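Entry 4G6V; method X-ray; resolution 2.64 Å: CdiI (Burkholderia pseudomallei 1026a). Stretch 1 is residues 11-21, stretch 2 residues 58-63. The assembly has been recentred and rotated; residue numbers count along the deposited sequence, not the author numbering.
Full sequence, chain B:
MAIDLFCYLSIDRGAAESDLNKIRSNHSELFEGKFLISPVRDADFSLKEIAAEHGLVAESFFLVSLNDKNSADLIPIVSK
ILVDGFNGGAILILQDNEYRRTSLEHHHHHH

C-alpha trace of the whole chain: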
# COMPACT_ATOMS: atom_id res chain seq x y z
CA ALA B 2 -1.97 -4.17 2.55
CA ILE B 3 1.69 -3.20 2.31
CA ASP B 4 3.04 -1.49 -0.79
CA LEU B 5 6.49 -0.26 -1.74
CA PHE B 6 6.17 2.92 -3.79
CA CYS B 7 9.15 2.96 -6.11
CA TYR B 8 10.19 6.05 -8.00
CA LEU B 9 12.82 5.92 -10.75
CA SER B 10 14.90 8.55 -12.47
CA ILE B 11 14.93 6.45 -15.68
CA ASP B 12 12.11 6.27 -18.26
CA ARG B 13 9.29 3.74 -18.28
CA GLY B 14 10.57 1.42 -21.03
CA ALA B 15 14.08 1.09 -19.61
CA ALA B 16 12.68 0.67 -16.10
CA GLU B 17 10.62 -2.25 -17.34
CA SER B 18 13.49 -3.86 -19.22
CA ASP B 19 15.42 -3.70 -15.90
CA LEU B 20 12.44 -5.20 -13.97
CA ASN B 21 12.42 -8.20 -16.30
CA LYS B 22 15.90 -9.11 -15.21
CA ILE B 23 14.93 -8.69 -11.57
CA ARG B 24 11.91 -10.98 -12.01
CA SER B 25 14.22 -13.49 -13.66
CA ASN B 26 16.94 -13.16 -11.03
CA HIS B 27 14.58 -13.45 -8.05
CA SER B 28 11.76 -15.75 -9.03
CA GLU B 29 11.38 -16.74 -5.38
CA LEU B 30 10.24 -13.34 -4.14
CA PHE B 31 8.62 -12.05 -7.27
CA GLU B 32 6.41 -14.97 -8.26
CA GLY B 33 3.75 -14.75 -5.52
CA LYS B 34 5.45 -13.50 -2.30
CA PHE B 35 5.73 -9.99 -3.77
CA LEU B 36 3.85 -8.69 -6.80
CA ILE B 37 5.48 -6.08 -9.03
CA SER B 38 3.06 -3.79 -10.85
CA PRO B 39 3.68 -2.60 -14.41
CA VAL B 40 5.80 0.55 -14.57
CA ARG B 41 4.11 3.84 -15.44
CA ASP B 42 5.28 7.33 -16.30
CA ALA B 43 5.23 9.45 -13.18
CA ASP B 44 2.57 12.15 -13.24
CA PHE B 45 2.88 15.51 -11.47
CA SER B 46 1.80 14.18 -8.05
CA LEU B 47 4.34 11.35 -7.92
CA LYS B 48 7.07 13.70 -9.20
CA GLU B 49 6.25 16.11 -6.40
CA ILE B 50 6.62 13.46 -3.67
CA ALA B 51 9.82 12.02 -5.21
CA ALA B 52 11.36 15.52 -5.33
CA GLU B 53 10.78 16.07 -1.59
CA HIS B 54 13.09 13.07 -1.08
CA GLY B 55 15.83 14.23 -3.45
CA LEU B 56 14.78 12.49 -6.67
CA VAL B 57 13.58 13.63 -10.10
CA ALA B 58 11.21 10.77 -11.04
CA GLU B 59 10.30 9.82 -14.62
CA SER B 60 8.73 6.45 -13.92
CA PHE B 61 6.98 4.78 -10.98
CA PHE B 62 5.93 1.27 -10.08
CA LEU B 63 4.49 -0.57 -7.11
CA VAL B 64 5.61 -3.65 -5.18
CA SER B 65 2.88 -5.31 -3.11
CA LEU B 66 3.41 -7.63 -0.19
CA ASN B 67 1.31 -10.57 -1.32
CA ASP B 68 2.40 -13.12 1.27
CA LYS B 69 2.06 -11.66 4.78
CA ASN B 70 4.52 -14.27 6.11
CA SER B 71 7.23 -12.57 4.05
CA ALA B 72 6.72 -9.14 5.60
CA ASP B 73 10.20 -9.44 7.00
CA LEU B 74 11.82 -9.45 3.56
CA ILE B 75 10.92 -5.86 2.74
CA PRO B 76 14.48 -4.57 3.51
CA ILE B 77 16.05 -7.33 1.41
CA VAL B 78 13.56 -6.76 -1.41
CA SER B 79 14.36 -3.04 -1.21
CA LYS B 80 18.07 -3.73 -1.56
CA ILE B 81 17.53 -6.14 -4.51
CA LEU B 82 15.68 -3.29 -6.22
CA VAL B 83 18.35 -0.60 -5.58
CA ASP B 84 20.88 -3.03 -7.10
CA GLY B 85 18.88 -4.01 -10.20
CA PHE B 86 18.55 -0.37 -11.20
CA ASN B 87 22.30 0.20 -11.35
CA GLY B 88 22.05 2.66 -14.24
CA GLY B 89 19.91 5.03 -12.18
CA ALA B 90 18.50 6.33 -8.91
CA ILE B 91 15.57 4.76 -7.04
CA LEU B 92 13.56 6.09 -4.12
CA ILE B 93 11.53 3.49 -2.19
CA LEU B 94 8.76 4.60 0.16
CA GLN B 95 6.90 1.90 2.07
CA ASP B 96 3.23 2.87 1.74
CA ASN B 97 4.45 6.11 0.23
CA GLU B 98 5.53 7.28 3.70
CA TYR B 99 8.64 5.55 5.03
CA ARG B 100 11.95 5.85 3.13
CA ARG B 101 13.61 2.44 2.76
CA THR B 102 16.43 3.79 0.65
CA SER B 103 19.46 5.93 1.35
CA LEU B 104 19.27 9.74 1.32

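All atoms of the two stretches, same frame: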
# COMPACT_ATOMS: atom_id res chain seq x y z
N ILE B 11 14.95 6.91 -14.28
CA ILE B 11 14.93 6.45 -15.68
C ILE B 11 13.51 6.39 -16.28
O ILE B 11 12.52 6.44 -15.56
CB ILE B 11 15.63 5.07 -15.86
CG1 ILE B 11 14.96 3.99 -15.03
CG2 ILE B 11 17.07 5.17 -15.42
CD1 ILE B 11 15.50 2.61 -15.28
N ASP B 12 13.42 6.29 -17.60
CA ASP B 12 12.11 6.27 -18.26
C ASP B 12 11.42 4.91 -18.15
O ASP B 12 12.01 3.91 -17.73
CB ASP B 12 12.22 6.73 -19.72
CG ASP B 12 12.95 5.72 -20.60
OD1 ASP B 12 12.69 5.68 -21.83
OD2 ASP B 12 13.78 4.96 -20.06
N ARG B 13 10.14 4.89 -18.51
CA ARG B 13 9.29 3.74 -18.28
C ARG B 13 9.81 2.46 -18.95
O ARG B 13 10.02 1.44 -18.29
CB ARG B 13 7.87 4.06 -18.72
CG ARG B 13 6.90 2.94 -18.50
CD ARG B 13 5.73 3.07 -19.41
NE ARG B 13 6.18 3.16 -20.79
CZ ARG B 13 6.72 2.14 -21.47
NH1 ARG B 13 6.88 0.96 -20.87
NH2 ARG B 13 7.10 2.29 -22.74
N GLY B 14 10.06 2.55 -20.25
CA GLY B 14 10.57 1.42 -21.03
C GLY B 14 11.82 0.77 -20.45
O GLY B 14 11.88 -0.45 -20.27
N ALA B 15 12.83 1.59 -20.17
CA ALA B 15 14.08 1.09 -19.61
C ALA B 15 13.83 0.46 -18.25
O ALA B 15 14.33 -0.64 -17.96
CB ALA B 15 15.12 2.23 -19.50
N ALA B 16 13.05 1.16 -17.42
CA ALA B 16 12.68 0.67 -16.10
C ALA B 16 12.15 -0.76 -16.20
O ALA B 16 12.54 -1.65 -15.43
CB ALA B 16 11.63 1.59 -15.47
N GLU B 17 11.27 -0.96 -17.16
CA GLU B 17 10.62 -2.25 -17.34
C GLU B 17 11.63 -3.31 -17.78
O GLU B 17 11.72 -4.39 -17.20
CB GLU B 17 9.46 -2.12 -18.33
CG GLU B 17 8.43 -3.21 -18.21
CD GLU B 17 7.63 -3.14 -16.92
OE1 GLU B 17 6.74 -2.26 -16.80
OE2 GLU B 17 7.87 -3.99 -16.04
N SER B 18 12.39 -2.99 -18.82
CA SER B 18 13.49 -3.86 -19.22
C SER B 18 14.31 -4.31 -18.00
O SER B 18 14.55 -5.51 -17.81
CB SER B 18 14.38 -3.16 -20.26
OG SER B 18 15.67 -3.77 -20.30
N ASP B 19 14.74 -3.36 -17.16
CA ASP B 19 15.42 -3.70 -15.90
C ASP B 19 14.59 -4.61 -14.96
O ASP B 19 15.14 -5.56 -14.38
CB ASP B 19 15.85 -2.43 -15.15
CG ASP B 19 17.15 -1.87 -15.66
OD1 ASP B 19 18.04 -2.68 -16.04
OD2 ASP B 19 17.30 -0.63 -15.68
N LEU B 20 13.30 -4.33 -14.79
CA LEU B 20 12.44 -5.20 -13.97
C LEU B 20 12.31 -6.64 -14.48
O LEU B 20 12.04 -7.55 -13.70
CB LEU B 20 11.05 -4.60 -13.73
CG LEU B 20 11.07 -3.61 -12.57
CD1 LEU B 20 9.86 -2.73 -12.58
CD2 LEU B 20 11.20 -4.36 -11.24
N ASN B 21 12.49 -6.85 -15.78
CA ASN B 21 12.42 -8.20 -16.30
C ASN B 21 13.57 -9.02 -15.75
O ASN B 21 13.42 -10.18 -15.39
CB ASN B 21 12.45 -8.21 -17.82
CG ASN B 21 11.16 -7.67 -18.45
OD1 ASN B 21 10.10 -7.64 -17.82
ND2 ASN B 21 11.26 -7.26 -19.72
N ALA B 58 11.78 12.04 -10.55
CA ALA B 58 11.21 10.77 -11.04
C ALA B 58 10.64 10.90 -12.45
O ALA B 58 9.96 11.89 -12.76
CB ALA B 58 10.14 10.23 -10.07
N GLU B 59 10.93 9.92 -13.29
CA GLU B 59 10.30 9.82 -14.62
C GLU B 59 9.30 8.68 -14.66
O GLU B 59 8.26 8.78 -15.29
CB GLU B 59 11.33 9.62 -15.72
CG GLU B 59 12.26 10.81 -15.88
CD GLU B 59 11.52 12.13 -16.13
OE1 GLU B 59 10.41 12.10 -16.72
OE2 GLU B 59 12.05 13.19 -15.74
N SER B 60 9.63 7.58 -13.98
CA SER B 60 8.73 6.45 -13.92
C SER B 60 8.45 6.03 -12.46
O SER B 60 9.14 6.44 -11.51
CB SER B 60 9.26 5.29 -14.77
OG SER B 60 10.56 4.89 -14.37
N PHE B 61 7.43 5.21 -12.29
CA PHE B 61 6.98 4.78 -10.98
C PHE B 61 6.43 3.36 -11.12
O PHE B 61 5.83 3.00 -12.14
CB PHE B 61 5.87 5.70 -10.48
CG PHE B 61 5.12 5.14 -9.33
CD1 PHE B 61 5.47 5.48 -8.04
CD2 PHE B 61 4.08 4.25 -9.52
CE1 PHE B 61 4.77 4.95 -6.96
CE2 PHE B 61 3.38 3.72 -8.44
CZ PHE B 61 3.72 4.06 -7.16
N PHE B 62 6.63 2.54 -10.10
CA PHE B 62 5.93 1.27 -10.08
C PHE B 62 5.73 0.84 -8.64
O PHE B 62 6.33 1.40 -7.71
CB PHE B 62 6.69 0.21 -10.87
CG PHE B 62 7.96 -0.22 -10.22
CD1 PHE B 62 7.93 -1.14 -9.18
CD2 PHE B 62 9.17 0.33 -10.61
CE1 PHE B 62 9.10 -1.53 -8.53
CE2 PHE B 62 10.35 -0.05 -9.95
CZ PHE B 62 10.31 -0.99 -8.91
N LEU B 63 4.87 -0.15 -8.45
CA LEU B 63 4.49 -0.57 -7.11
C LEU B 63 4.93 -2.01 -6.86
O LEU B 63 4.95 -2.84 -7.78
CB LEU B 63 2.99 -0.42 -6.96
CG LEU B 63 2.39 -0.22 -5.57
CD1 LEU B 63 2.96 1.04 -4.95
CD2 LEU B 63 0.86 -0.16 -5.65
O HOH W 1 8.73 7.27 -18.10

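Packing of the helix that opens at Arg13 against the strand that opens at Ser60 in CdiI. Asp12 holds the N-cap position, and from Arg13 to Asn21 the backbone is helical, beginning with the bond from Ala16 N to Asp12 O (3.0 Å). The helix and strand axes run in broadly the same direction, 38° apart, and approach to 8.6 Å. The two backbones lie nearest at their starts, with CA–CA distances of 5.4 Å for Asp12–Glu59 and 5.2 Å for Arg13–Ser60; farther along, side chains must bridge the gap. The contact is small, burying 283 Å² over both sides.

Ala58 enters the stretch with its CB directed away from the helix and makes no contact. Glu59 turns its CA-to-CB bond toward stretch 1, but the end of the side chain leads away, so its methylene, not its carboxylate, does the packing: CB lies 3.4 Å from Ile11 O and 4.3 Å from Asp12 CA. Its backbone also takes part through a water, which donates to Glu59 O (3.2 Å from the water O) and accepts a weak bond from Arg13 N (2.8 Å to the water O). Arg13 N lies in the first turn of the helix, where amides have no preceding helical carbonyl to bind, and the water offers it an acceptor.

Ser60 is the polar centre of the contact. In the p rotamer, its OG donates a hydrogen bond to Ile11 O at 2.8 Å, tying the strand to the loop just before the helix and satisfying a buried hydroxyl with a main-chain acceptor. The close fit continues around this bond: Ser60 CB sits 3.8 Å from Arg13 CA, and Ser60 OG is 3.6 Å from Ala16 CB, one helical turn beyond Asp12. The small methyl of Ala16 points toward the strand, whereas the end of the Arg13 side chain leads away from it.

Phe61 follows the strand's alternation and directs its CB away, leaving the next contact to Phe62, whose CB again points toward the helix. Here the chemistry becomes apolar. Leu20, one turn after Ala16 and also directed toward the strand, places CD1 over one face of the Phe62 ring, 3.8 Å from the centroid of its six ring carbons and 14° off the normal. The closest pair is Leu20 CD1 and Phe62 CD2 at 3.7 Å, a CH–pi contact between two buried side chains. Leu63 lies out of reach of the helix and ends the stretch without contact.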